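Local coordinates for 4-alpha-glucanotransferase (Streptococcus agalactiae, PDB 6M6T), which is an amylomaltase, or disproportionating enzyme, a glucanotransferase of the TIM-barrel clan that carries bound glycans in two pockets, at residues V9-I13 against T14-G18; T444-M448 against Q449-D453. All blocks are in the same frame, centred on the assembly; numbering follows the deposited sequence.

Interaction 1 (V9-I13 against T14-G18); sequences VLMHI and TSLPG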
ATOM      1  N   VAL A   9       9.528 -10.388  -4.009  1.00 32.54           N
ATOM      2  CA  VAL A   9       9.902  -9.941  -2.676  1.00 35.63           C
ATOM      3  C   VAL A   9       8.933  -8.845  -2.253  1.00 35.41           C
ATOM      4  O   VAL A   9       8.513  -8.026  -3.078  1.00 38.45           O
ATOM      5  CB  VAL A   9      11.385  -9.485  -2.655  1.00 40.51           C
ATOM      6  CG1 VAL A   9      11.735  -8.657  -1.435  1.00 33.84           C
ATOM      7  CG2 VAL A   9      12.296 -10.708  -2.716  1.00 43.10           C
ATOM      8  N   LEU A  10       8.544  -8.864  -0.974  1.00 36.60           N
ATOM      9  CA  LEU A  10       7.587  -7.907  -0.410  1.00 44.04           C
ATOM     10  C   LEU A  10       8.343  -6.891   0.450  1.00 43.57           C
ATOM     11  O   LEU A  10       8.700  -7.158   1.607  1.00 42.75           O
ATOM     12  CB  LEU A  10       6.499  -8.615   0.392  1.00 37.87           C
ATOM     13  CG  LEU A  10       5.514  -7.661   1.064  1.00 41.36           C
ATOM     14  CD1 LEU A  10       4.464  -7.160   0.073  1.00 44.45           C
ATOM     15  CD2 LEU A  10       4.850  -8.323   2.235  1.00 41.32           C
ATOM     16  N   MET A  11       8.560  -5.710  -0.119  1.00 44.43           N
ATOM     17  CA  MET A  11       9.268  -4.642   0.578  1.00 41.21           C
ATOM     18  C   MET A  11       8.755  -3.286   0.124  1.00 38.56           C
ATOM     19  O   MET A  11       8.873  -2.927  -1.054  1.00 36.91           O
ATOM     20  CB  MET A  11      10.763  -4.703   0.338  1.00 43.23           C
ATOM     21  CG  MET A  11      11.509  -4.382   1.576  1.00 43.97           C
ATOM     22  SD  MET A  11      13.150  -3.814   1.212  1.00 64.59           S
ATOM     23  CE  MET A  11      13.603  -3.595   2.904  1.00 48.21           C
ATOM     24  N   HIS A  12       8.250  -2.507   1.059  1.00 34.54           N
ATOM     25  CA  HIS A  12       7.769  -1.196   0.690  1.00 41.68           C
ATOM     26  C   HIS A  12       8.940  -0.244   0.483  1.00 44.69           C
ATOM     27  O   HIS A  12       9.987  -0.356   1.132  1.00 43.37           O
ATOM     28  CB  HIS A  12       6.829  -0.649   1.760  1.00 41.65           C
ATOM     29  CG  HIS A  12       6.001   0.496   1.286  1.00 38.86           C
ATOM     30  ND1 HIS A  12       5.320   1.327   2.145  1.00 40.99           N
ATOM     31  CD2 HIS A  12       5.749   0.953   0.036  1.00 41.46           C
ATOM     32  CE1 HIS A  12       4.672   2.242   1.444  1.00 41.74           C
ATOM     33  NE2 HIS A  12       4.919   2.041   0.161  1.00 36.74           N
ATOM     34  N   ILE A  13       8.736   0.708  -0.431  1.00 40.91           N
ATOM     35  CA  ILE A  13       9.671   1.801  -0.651  1.00 39.69           C
ATOM     36  C   ILE A  13      10.127   2.431   0.659  1.00 41.33           C
ATOM     37  O   ILE A  13      11.231   2.966   0.741  1.00 38.71           O
ATOM     38  CB  ILE A  13       9.008   2.837  -1.570  1.00 40.39           C
ATOM     39  CG1 ILE A  13       8.269   2.124  -2.709  1.00 35.62           C
ATOM     40  CG2 ILE A  13      10.037   3.852  -2.060  1.00 39.05           C
ATOM     41  CD1 ILE A  13       9.121   1.764  -3.854  1.00 38.98           C
ATOM     42  N   THR A  14       9.302   2.386   1.706  1.00 46.41           N
ATOM     43  CA  THR A  14       9.733   3.049   2.932  1.00 48.53           C
ATOM     44  C   THR A  14      10.871   2.282   3.598  1.00 43.32           C
ATOM     45  O   THR A  14      11.734   2.892   4.228  1.00 44.39           O
ATOM     46  CB  THR A  14       8.547   3.263   3.899  1.00 44.26           C
ATOM     47  OG1 THR A  14       8.267   2.080   4.662  1.00 37.51           O
ATOM     48  CG2 THR A  14       7.319   3.663   3.141  1.00 35.12           C
ATOM     49  N   SER A  15      10.922   0.963   3.426  1.00 46.08           N
ATOM     50  CA  SER A  15      11.888   0.145   4.156  1.00 48.39           C
ATOM     51  C   SER A  15      13.281   0.130   3.524  1.00 45.97           C
ATOM     52  O   SER A  15      14.220  -0.387   4.144  1.00 42.26           O
ATOM     53  CB  SER A  15      11.366  -1.291   4.291  1.00 42.71           C
ATOM     54  OG  SER A  15       9.986  -1.324   4.576  1.00 44.90           O
ATOM     55  N   LEU A  16      13.438   0.674   2.318  1.00 42.05           N
ATOM     56  CA  LEU A  16      14.753   0.854   1.720  1.00 46.38           C
ATOM     57  C   LEU A  16      15.650   1.611   2.698  1.00 49.87           C
ATOM     58  O   LEU A  16      15.142   2.294   3.592  1.00 49.13           O
ATOM     59  CB  LEU A  16      14.639   1.613   0.397  1.00 43.51           C
ATOM     60  CG  LEU A  16      14.357   0.848  -0.900  1.00 49.10           C
ATOM     61  CD1 LEU A  16      13.251  -0.209  -0.756  1.00 47.49           C
ATOM     62  CD2 LEU A  16      13.974   1.848  -1.961  1.00 45.71           C
ATOM     63  N   PRO A  17      16.990   1.568   2.603  1.00 57.89           N
ATOM     64  CA  PRO A  17      17.830   2.335   3.480  1.00 51.23           C
ATOM     65  C   PRO A  17      18.182   3.671   2.821  1.00 56.29           C
ATOM     66  O   PRO A  17      17.855   3.870   1.673  1.00 47.32           O
ATOM     67  CB  PRO A  17      19.077   1.475   3.624  1.00 51.25           C
ATOM     68  CG  PRO A  17      18.888   0.340   2.662  1.00 53.06           C
ATOM     69  CD  PRO A  17      17.795   0.769   1.717  1.00 58.86           C
ATOM     70  N   GLY A  18      18.814   4.562   3.587  1.00 66.35           N
ATOM     71  CA  GLY A  18      19.211   5.881   3.060  1.00 63.62           C
ATOM     72  C   GLY A  18      19.644   6.848   4.136  1.00 64.20           C
ATOM     73  O   GLY A  18      19.833   6.451   5.271  1.00 69.46           O
TER
HETATM   74  O   HOH W   1       8.599  -3.473   3.456  1.00 36.75           O
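The imidazole of His12 has the backbone N of Thr14 over one face, 3.8 Å above the ring plane and displaced toward the rim. The methyl CG2 of Thr14 lies over the same face, toward its ND1 rim, 3.2 Å from ND1 of His12, with CE1 the next closest ring atom; the two side chains are skewed to each other. His12 can flank the turn in this way because its CG stands anti to the backbone N (chi1 -164°), which carries the ring alongside the following residues. On that side of the ring the chain folds back through a tight turn, with Ile13 and Thr14 at its corners, their backbone angles near those of a type I turn. The turn is closed by Ser15 N, which donates to His12 O at 2.8 Å with an N-H...O angle of 149°; the donor sits above the carbonyl plane, 47° out of it. One water adds a second bridge, accepting from His12 N at 2.6 Å and bonding to Ser15 OG at 2.8 Å. That hydroxyl also has a weak bond to Trp472 O. On the apolar side Met11 reaches along the turn with its chain extended beyond CG, bringing the methyl CE to 3.5 Å from Ser15 CB. Its SD lies 4.1 Å from CD1 of Leu16, whose other methyl, CD2, faces CG2 of Ile13 more loosely. Outside the turn, Met11 O accepts from Trp44 NE1 and Leu16 O from Arg473 NE. The contact thus turns the chain as it leaves the barrel strand 6-10: both polar groups of the His12 backbone are satisfied within a buried setting, one by the turn and one by the water, while Met11 and Leu16 meet through apolar atoms.

Interaction 2 (T444-M448 against Q449-D453); sequences TITCM and QDLLD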
ATOM      1  N   THR A 444       5.093 -16.989  -5.432  1.00 37.22           N
ATOM      2  CA  THR A 444       5.295 -16.891  -3.997  1.00 34.96           C
ATOM      3  C   THR A 444       6.103 -15.638  -3.713  1.00 36.24           C
ATOM      4  O   THR A 444       7.011 -15.286  -4.478  1.00 41.09           O
ATOM      5  CB  THR A 444       6.027 -18.116  -3.445  1.00 40.79           C
ATOM      6  OG1 THR A 444       7.240 -18.317  -4.192  1.00 39.11           O
ATOM      7  CG2 THR A 444       5.128 -19.379  -3.519  1.00 33.33           C
ATOM      8  N   ILE A 445       5.763 -14.962  -2.621  1.00 36.63           N
ATOM      9  CA  ILE A 445       6.385 -13.693  -2.257  1.00 38.61           C
ATOM     10  C   ILE A 445       7.034 -13.832  -0.890  1.00 42.98           C
ATOM     11  O   ILE A 445       6.412 -14.328   0.056  1.00 40.51           O
ATOM     12  CB  ILE A 445       5.375 -12.535  -2.251  1.00 39.21           C
ATOM     13  CG1 ILE A 445       4.577 -12.530  -3.546  1.00 40.07           C
ATOM     14  CG2 ILE A 445       6.103 -11.231  -2.107  1.00 38.53           C
ATOM     15  CD1 ILE A 445       5.421 -12.186  -4.733  1.00 37.41           C
ATOM     16  N   THR A 446       8.275 -13.375  -0.787  1.00 44.76           N
ATOM     17  CA  THR A 446       9.058 -13.493   0.430  1.00 43.25           C
ATOM     18  C   THR A 446       9.160 -12.136   1.107  1.00 41.94           C
ATOM     19  O   THR A 446       9.477 -11.133   0.460  1.00 34.24           O
ATOM     20  CB  THR A 446      10.437 -14.052   0.116  1.00 46.35           C
ATOM     21  OG1 THR A 446      10.280 -15.380  -0.411  1.00 45.96           O
ATOM     22  CG2 THR A 446      11.303 -14.073   1.387  1.00 51.25           C
ATOM     23  N   CYS A 447       8.852 -12.110   2.399  1.00 45.02           N
ATOM     24  CA  CYS A 447       8.855 -10.880   3.174  1.00 43.25           C
ATOM     25  C   CYS A 447      10.295 -10.532   3.492  1.00 49.96           C
ATOM     26  O   CYS A 447      10.958 -11.286   4.211  1.00 55.57           O
ATOM     27  CB  CYS A 447       8.059 -11.071   4.463  1.00 45.94           C
ATOM     28  SG  CYS A 447       6.337 -10.489   4.447  1.00 77.63           S
ATOM     29  N   MET A 448      10.781  -9.399   2.977  1.00 41.65           N
ATOM     30  CA  MET A 448      12.193  -9.068   3.155  1.00 44.67           C
ATOM     31  C   MET A 448      12.638  -9.158   4.614  1.00 47.36           C
ATOM     32  O   MET A 448      13.825  -9.386   4.881  1.00 43.55           O
ATOM     33  CB  MET A 448      12.477  -7.669   2.587  1.00 49.41           C
ATOM     34  CG  MET A 448      13.909  -7.166   2.785  1.00 54.70           C
ATOM     35  SD  MET A 448      15.145  -8.132   1.890  1.00 62.17           S
ATOM     36  CE  MET A 448      14.570  -7.944   0.236  1.00 50.04           C
ATOM     37  N   GLN A 449      11.713  -9.017   5.567  1.00 49.57           N
ATOM     38  CA  GLN A 449      12.065  -9.238   6.968  1.00 48.16           C
ATOM     39  C   GLN A 449      12.619 -10.639   7.171  1.00 53.32           C
ATOM     40  O   GLN A 449      13.727 -10.814   7.696  1.00 57.89           O
ATOM     41  CB  GLN A 449      10.846  -9.028   7.866  1.00 53.06           C
ATOM     42  CG  GLN A 449      10.548  -7.599   8.260  1.00 44.34           C
ATOM     43  CD  GLN A 449       9.681  -6.898   7.230  1.00 46.31           C
ATOM     44  OE1 GLN A 449       9.792  -7.143   6.011  1.00 45.86           O
ATOM     45  NE2 GLN A 449       8.800  -6.030   7.712  1.00 39.27           N
ATOM     46  N   ASP A 450      11.858 -11.653   6.730  1.00 53.74           N
ATOM     47  CA  ASP A 450      12.189 -13.051   7.012  1.00 53.39           C
ATOM     48  C   ASP A 450      13.395 -13.533   6.218  1.00 48.29           C
ATOM     49  O   ASP A 450      14.138 -14.396   6.691  1.00 55.51           O
ATOM     50  CB  ASP A 450      10.975 -13.923   6.723  1.00 52.92           C
ATOM     51  CG  ASP A 450       9.729 -13.419   7.429  1.00 61.26           C
ATOM     52  OD1 ASP A 450       9.856 -13.042   8.622  1.00 56.91           O
ATOM     53  OD2 ASP A 450       8.637 -13.391   6.798  1.00 61.87           O
ATOM     54  N   LEU A 451      13.610 -12.994   5.022  1.00 46.93           N
ATOM     55  CA  LEU A 451      14.836 -13.288   4.290  1.00 50.99           C
ATOM     56  C   LEU A 451      16.082 -12.933   5.102  1.00 47.70           C
ATOM     57  O   LEU A 451      17.082 -13.655   5.059  1.00 45.24           O
ATOM     58  CB  LEU A 451      14.825 -12.550   2.961  1.00 46.59           C
ATOM     59  CG  LEU A 451      16.038 -12.879   2.128  1.00 43.88           C
ATOM     60  CD1 LEU A 451      15.688 -13.986   1.159  1.00 46.91           C
ATOM     61  CD2 LEU A 451      16.485 -11.629   1.414  1.00 48.86           C
ATOM     62  N   LEU A 452      16.040 -11.840   5.863  1.00 50.69           N
ATOM     63  CA  LEU A 452      17.146 -11.475   6.746  1.00 53.33           C
ATOM     64  C   LEU A 452      16.986 -12.008   8.163  1.00 56.43           C
ATOM     65  O   LEU A 452      17.772 -11.624   9.040  1.00 54.17           O
ATOM     66  CB  LEU A 452      17.313  -9.957   6.814  1.00 48.35           C
ATOM     67  CG  LEU A 452      17.130  -9.232   5.487  1.00 54.91           C
ATOM     68  CD1 LEU A 452      16.874  -7.747   5.748  1.00 53.11           C
ATOM     69  CD2 LEU A 452      18.325  -9.448   4.564  1.00 50.89           C
ATOM     70  N   ASP A 453      15.978 -12.846   8.411  1.00 56.45           N
ATOM     71  CA  ASP A 453      15.756 -13.460   9.721  1.00 58.87           C
ATOM     72  C   ASP A 453      15.607 -12.399  10.816  1.00 62.44           C
ATOM     73  O   ASP A 453      16.333 -12.395  11.810  1.00 74.45           O
ATOM     74  CB  ASP A 453      16.895 -14.442  10.052  1.00 60.93           C
ATOM     75  CG  ASP A 453      16.496 -15.500  11.096  1.00 71.75           C
ATOM     76  OD1 ASP A 453      15.473 -16.198  10.905  1.00 68.96           O
ATOM     77  OD2 ASP A 453      17.216 -15.647  12.113  1.00 75.51           O
TER
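Met448 and Leu451 meet obliquely on one flank of the short helix 448-451, SD of Met448 lying 3.8 Å from CD2 of Leu451. The thioether gets there because CG of Met448 is anti to the backbone N (chi1 177°) and the chain then bends at both later torsions. Further back, CG2 of Thr446 meets CB of Leu451 at 4.1 Å, the two side chains crossing at about a right angle. Leu452 leans over the first helical turn, its CG 3.4 Å from Met448 O. On another flank the carboxylate of Asp450 turns back to the N-cap residue, OD2 3.3 Å from CB of Cys447, while OD1 accepts from Ile401 N. The backbone at this junction is joined by Leu451 N to Cys447 O, 3.3 Å and fairly straight at 162°; a weak bond from Asp450 N shares that oxygen. Asp453, with positive phi, ends the helix in a Schellman motif. The helix starts directly off barrel strand 443-447, which runs between strands 6-10 and 389-392; Thr446 packs on Leu433 of helix 428-438, and Gln449 bonds through NE2 to Ser458 O.

Overall arrangement
Interactions 1 and 2 lie at the C-terminal ends of the first and last strands of the barrel, 6-10 and 443-447, which lie side by side in the parallel sheet and so close it. Their centres are 12 Å apart, and they touch: Leu10 N lies 2.8 Å from Thr446 O, a probable hydrogen bond between the strands, and past it Met448 packs against both residues flanking Leu10, with CE 3.4 Å from Val9 CG1 and CB 3.6 Å from Met11 CG. Leu10 CD2 rests on Cys447 SG. The side chains of His12 and Cys447 are each about 12 Å from the bound 1,5-anhydro-D-glucitol and the aminocyclitol-containing sugar AC1, which leaves both contacts outside the glycan pockets.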